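Local coordinates for adenosine monophosphate-protein transferase vopS (Vibrio parahaemolyticus, PDB 3LET) that transfers AMP from ATP to a threonine of the host Rho GTPases RhoA, Rac and Cdc42, which blocks effector binding and actin assembly in infected cells, at residues A34-K37 against D41-N44; M287-A292 against D297-L302. One frame throughout, in Å; residues are numbered along the deposited sequence.

Interaction 1 (A34-K37 against D41-N44); sequences ANLK and DVLN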
loop_
_atom_site.group_PDB
_atom_site.type_symbol
_atom_site.label_atom_id
_atom_site.label_comp_id
_atom_site.label_asym_id
_atom_site.label_seq_id
_atom_site.Cartn_x
_atom_site.Cartn_y
_atom_site.Cartn_z
ATOM N N ALA A 34 -33.708 15.156 13.032
ATOM C CA ALA A 34 -32.811 16.255 12.707
ATOM C C ALA A 34 -31.836 16.523 13.848
ATOM O O ALA A 34 -30.922 17.329 13.708
ATOM C CB ALA A 34 -33.618 17.501 12.399
ATOM N N ASN A 35 -32.028 15.841 14.975
ATOM C CA ASN A 35 -31.128 15.976 16.114
ATOM C C ASN A 35 -29.919 15.056 16.036
ATOM O O ASN A 35 -29.076 15.052 16.931
ATOM C CB ASN A 35 -31.884 15.704 17.404
ATOM C CG ASN A 35 -32.573 16.937 17.927
ATOM O OD1 ASN A 35 -31.919 17.866 18.403
ATOM N ND2 ASN A 35 -33.897 16.963 17.833
ATOM N N LEU A 36 -29.857 14.253 14.984
ATOM C CA LEU A 36 -28.698 13.417 14.744
ATOM C C LEU A 36 -27.644 14.330 14.133
ATOM O O LEU A 36 -27.852 14.872 13.064
ATOM C CB LEU A 36 -29.059 12.284 13.776
ATOM C CG LEU A 36 -30.118 11.279 14.243
ATOM C CD1 LEU A 36 -30.353 10.214 13.165
ATOM C CD2 LEU A 36 -29.744 10.617 15.583
ATOM N N LYS A 37 -26.520 14.510 14.813
ATOM C CA LYS A 37 -25.532 15.504 14.388
ATOM C C LYS A 37 -24.169 14.880 14.100
ATOM O O LYS A 37 -23.321 15.475 13.422
ATOM C CB LYS A 37 -25.384 16.580 15.463
ATOM C CG LYS A 37 -26.685 17.281 15.819
ATOM C CD LYS A 37 -27.357 17.873 14.591
ATOM C CE LYS A 37 -28.623 18.628 14.959
ATOM N NZ LYS A 37 -29.194 19.362 13.797
ATOM N N ASP A 41 -23.951 9.543 16.808
ATOM C CA ASP A 41 -25.405 9.688 17.047
ATOM C C ASP A 41 -26.195 8.760 16.126
ATOM O O ASP A 41 -27.196 8.170 16.541
ATOM C CB ASP A 41 -25.891 11.116 16.785
ATOM C CG ASP A 41 -25.400 12.124 17.814
ATOM O OD1 ASP A 41 -24.888 11.725 18.887
ATOM O OD2 ASP A 41 -25.536 13.335 17.531
ATOM N N VAL A 42 -25.773 8.674 14.860
ATOM C CA VAL A 42 -26.424 7.777 13.900
ATOM C C VAL A 42 -26.312 6.319 14.344
ATOM O O VAL A 42 -27.315 5.596 14.379
ATOM C CB VAL A 42 -25.854 7.955 12.481
ATOM C CG1 VAL A 42 -26.361 6.847 11.525
ATOM C CG2 VAL A 42 -26.214 9.342 11.955
ATOM N N LEU A 43 -25.115 5.884 14.734
ATOM C CA LEU A 43 -24.963 4.498 15.190
ATOM C C LEU A 43 -25.781 4.241 16.442
ATOM O O LEU A 43 -26.386 3.187 16.574
ATOM C CB LEU A 43 -23.480 4.162 15.458
ATOM C CG LEU A 43 -22.699 4.103 14.146
ATOM C CD1 LEU A 43 -21.194 4.183 14.447
ATOM C CD2 LEU A 43 -23.044 2.836 13.356
ATOM N N ASN A 44 -25.814 5.215 17.343
ATOM C CA ASN A 44 -26.563 5.054 18.596
ATOM C C ASN A 44 -28.078 4.896 18.351
ATOM O O ASN A 44 -28.804 4.316 19.166
ATOM C CB ASN A 44 -26.296 6.239 19.494
ATOM C CG ASN A 44 -24.918 6.189 20.125
ATOM O OD1 ASN A 44 -24.291 5.129 20.191
ATOM N ND2 ASN A 44 -24.443 7.328 20.593
#

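Interaction 2 (M287-A292 against D297-L302); sequences MLYAIA and DSFNPL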
loop_
_atom_site.group_PDB
_atom_site.type_symbol
_atom_site.label_atom_id
_atom_site.label_comp_id
_atom_site.label_asym_id
_atom_site.label_seq_id
_atom_site.Cartn_x
_atom_site.Cartn_y
_atom_site.Cartn_z
ATOM N N MET A 287 13.400 -4.055 -11.017
ATOM C CA MET A 287 13.227 -3.277 -12.240
ATOM C C MET A 287 13.446 -1.788 -11.933
ATOM O O MET A 287 14.121 -1.090 -12.700
ATOM C CB MET A 287 11.841 -3.545 -12.847
ATOM C CG MET A 287 11.451 -2.626 -14.000
ATOM S SD MET A 287 12.432 -2.998 -15.492
ATOM C CE MET A 287 11.605 -4.505 -16.056
ATOM N N LEU A 288 12.890 -1.258 -10.832
ATOM C CA LEU A 288 13.125 0.183 -10.548
ATOM C C LEU A 288 14.596 0.490 -10.227
ATOM O O LEU A 288 15.106 1.550 -10.586
ATOM C CB LEU A 288 12.243 0.725 -9.403
ATOM C CG LEU A 288 10.742 0.676 -9.726
ATOM C CD1 LEU A 288 9.968 1.268 -8.549
ATOM C CD2 LEU A 288 10.393 1.434 -10.980
ATOM N N TYR A 289 15.269 -0.428 -9.547
ATOM C CA TYR A 289 16.690 -0.247 -9.244
ATOM C C TYR A 289 17.450 -0.132 -10.564
ATOM O O TYR A 289 18.263 0.791 -10.735
ATOM C CB TYR A 289 17.223 -1.450 -8.453
ATOM C CG TYR A 289 18.738 -1.400 -8.244
ATOM C CD1 TYR A 289 19.293 -0.575 -7.257
ATOM C CD2 TYR A 289 19.593 -2.180 -9.029
ATOM C CE1 TYR A 289 20.671 -0.526 -7.039
ATOM C CE2 TYR A 289 21.006 -2.130 -8.829
ATOM C CZ TYR A 289 21.521 -1.311 -7.839
ATOM O OH TYR A 289 22.896 -1.257 -7.663
ATOM N N ALA A 290 17.203 -1.082 -11.477
ATOM C CA ALA A 290 17.889 -1.101 -12.778
ATOM C C ALA A 290 17.585 0.143 -13.593
ATOM O O ALA A 290 18.474 0.710 -14.207
ATOM C CB ALA A 290 17.517 -2.342 -13.589
ATOM N N ILE A 291 16.330 0.567 -13.644
ATOM C CA ILE A 291 16.015 1.759 -14.416
ATOM C C ILE A 291 16.749 2.959 -13.835
ATOM O O ILE A 291 17.322 3.757 -14.579
ATOM C CB ILE A 291 14.514 2.046 -14.417
ATOM C CG1 ILE A 291 13.762 0.921 -15.147
ATOM C CG2 ILE A 291 14.216 3.407 -15.062
ATOM C CD1 ILE A 291 12.228 0.965 -14.846
ATOM N N ALA A 292 16.722 3.101 -12.512
ATOM C CA ALA A 292 17.420 4.231 -11.871
ATOM C C ALA A 292 18.912 4.182 -12.216
ATOM O O ALA A 292 19.533 5.198 -12.539
ATOM C CB ALA A 292 17.223 4.224 -10.337
ATOM N N ASP A 297 23.597 6.216 -16.072
ATOM C CA ASP A 297 24.697 5.684 -16.913
ATOM C C ASP A 297 25.568 4.665 -16.177
ATOM O O ASP A 297 26.813 4.701 -16.217
ATOM C CB ASP A 297 25.567 6.844 -17.450
ATOM C CG ASP A 297 26.524 6.404 -18.561
ATOM O OD1 ASP A 297 26.199 5.433 -19.280
ATOM O OD2 ASP A 297 27.600 7.036 -18.724
ATOM N N SER A 298 24.933 3.725 -15.504
ATOM C CA SER A 298 25.697 2.738 -14.750
ATOM C C SER A 298 24.856 1.499 -14.568
ATOM O O SER A 298 23.661 1.522 -14.816
ATOM C CB SER A 298 26.078 3.295 -13.378
ATOM O OG SER A 298 24.930 3.407 -12.542
ATOM N N PHE A 299 25.479 0.406 -14.164
ATOM C CA PHE A 299 24.706 -0.688 -13.598
ATOM C C PHE A 299 25.580 -1.534 -12.692
ATOM O O PHE A 299 26.510 -2.183 -13.141
ATOM C CB PHE A 299 24.026 -1.585 -14.633
ATOM C CG PHE A 299 23.320 -2.739 -13.988
ATOM C CD1 PHE A 299 22.247 -2.504 -13.130
ATOM C CD2 PHE A 299 23.795 -4.028 -14.116
ATOM C CE1 PHE A 299 21.643 -3.524 -12.478
ATOM C CE2 PHE A 299 23.188 -5.065 -13.452
ATOM C CZ PHE A 299 22.093 -4.817 -12.636
ATOM N N ASN A 300 25.255 -1.503 -11.405
ATOM C CA ASN A 300 25.947 -2.284 -10.394
ATOM C C ASN A 300 24.961 -3.284 -9.791
ATOM O O ASN A 300 24.016 -2.879 -9.131
ATOM C CB ASN A 300 26.426 -1.346 -9.289
ATOM C CG ASN A 300 27.255 -0.179 -9.832
ATOM O OD1 ASN A 300 28.396 -0.362 -10.241
ATOM N ND2 ASN A 300 26.676 1.024 -9.832
ATOM N N PRO A 301 25.160 -4.586 -10.034
ATOM C CA PRO A 301 24.176 -5.549 -9.520
ATOM C C PRO A 301 24.293 -5.637 -7.986
ATOM O O PRO A 301 25.383 -5.445 -7.445
ATOM C CB PRO A 301 24.604 -6.859 -10.193
ATOM C CG PRO A 301 26.082 -6.665 -10.438
ATOM C CD PRO A 301 26.157 -5.247 -10.896
ATOM N N LEU A 302 23.193 -5.896 -7.291
ATOM C CA LEU A 302 23.209 -5.954 -5.828
ATOM C C LEU A 302 23.550 -7.335 -5.317
ATOM O O LEU A 302 22.977 -8.322 -5.763
ATOM C CB LEU A 302 21.819 -5.602 -5.271
ATOM C CG LEU A 302 21.360 -4.153 -5.449
ATOM C CD1 LEU A 302 19.871 -3.978 -5.051
ATOM C CD2 LEU A 302 22.243 -3.229 -4.633
#

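Interaction 1 (A34-K37 against D41-N44)
Asp41 faces the loop residues Leu36 and Lys37 from the first turn of helix 39-45. Its CB lies 4.1 Å from CD2 of Leu36. With CG beside the backbone N and anti to the carbonyl carbon (chi1 -70°), the carboxylate is carried back along the loop to the Lys37 amide. CG of Asp41 lies 4.0 Å from N of Lys37. There OD2 accepts Lys37 N at 3.1 Å through its anti lone pair, with a fairly straight N-H...O angle of 161°. The same oxygen comes within 3.9 Å of Lys37 CB, the rest of that side chain turning the other way. Bent at chi2 (-55°) and then extended, the lysine brings NZ back to Ala34 O at 2.7 Å, tying the lysine to the backbone three residues earlier. Leu36 adds the apolar part: CD2 reaches Asp41 O at 3.7 Å, and CD1 only loosely meets CG2 of Val42. Gln28 NE2 binds Leu36 O, while Val42 also packs on Ala68 of helix 58-75. Thr38 OG1 in turn bonds to Asp41 N. This threonine and an aspartate three residues on, its carboxylate turned back to the Lys37 amide, are consistent with a capping box at the start of helix 39-45.

Interaction 2 (M287-A292 against D297-L302)
Leu302 sits over one face of the Tyr289 ring, its CD1 4.0 Å from the ring centroid and only 7° off the normal, a clear CH-pi contact. The leucine crosses the ring at a slant: CG approaches CZ of Tyr289 at 3.7 Å, while CD2 continues to the phenol oxygen. Phe299 adds a second apolar neighbour, its CE1 4.0 Å from CE2 of Tyr289. The same CE1 lies 4.4 Å from CB of Ala290, bridging two successive residues of the helix. Tyr289 has CG anti to its own nitrogen (chi1 173°), which sends the ring out from the helix to the returning loop. At the far end OH donates to Asn300 O in a very short hydrogen bond of 2.5 Å, with the carbonyl oxygen at the ring edge and in its plane; the phenol is thus tied to the backbone rather than to a side chain. The amide of Asn300 turns instead to Glu293, ND2 bonding OE1. The chain reverses through a Schellman motif at the end of the helix, with Asp297 at positive phi. Trp175 of helix 168-179 meets both aromatic rings, and Arg171 NH1 holds Phe299 O. Ala290 packs on Ala172 and Ile176 of that helix and on Leu194 of helix 184-199, while Tyr289 rests on Lys265 and Leu302 on Phe268 of helix 260-274.

In the fold
The two interactions lie on opposite sides of the centre of this elongated, all-helical chain, 56 Å apart between centres and about 39 Å between nearest atoms. Interaction 1 belongs to the N-terminal VopS family region and interaction 2 to the Fido region that carries the adenylyltransferase activity. In interaction 2 the side chain of Tyr289 is about 5 Å from that of Arg286 and about 10 Å from Gly282, both within the Fic motif, at the start of helix 281-295, and assigned to ATP binding by similarity. Leu49, near interaction 1 (about 8 Å from Leu36 between side chains), has a similar assignment but lies too far from the Fic motif to share its pocket in this structure.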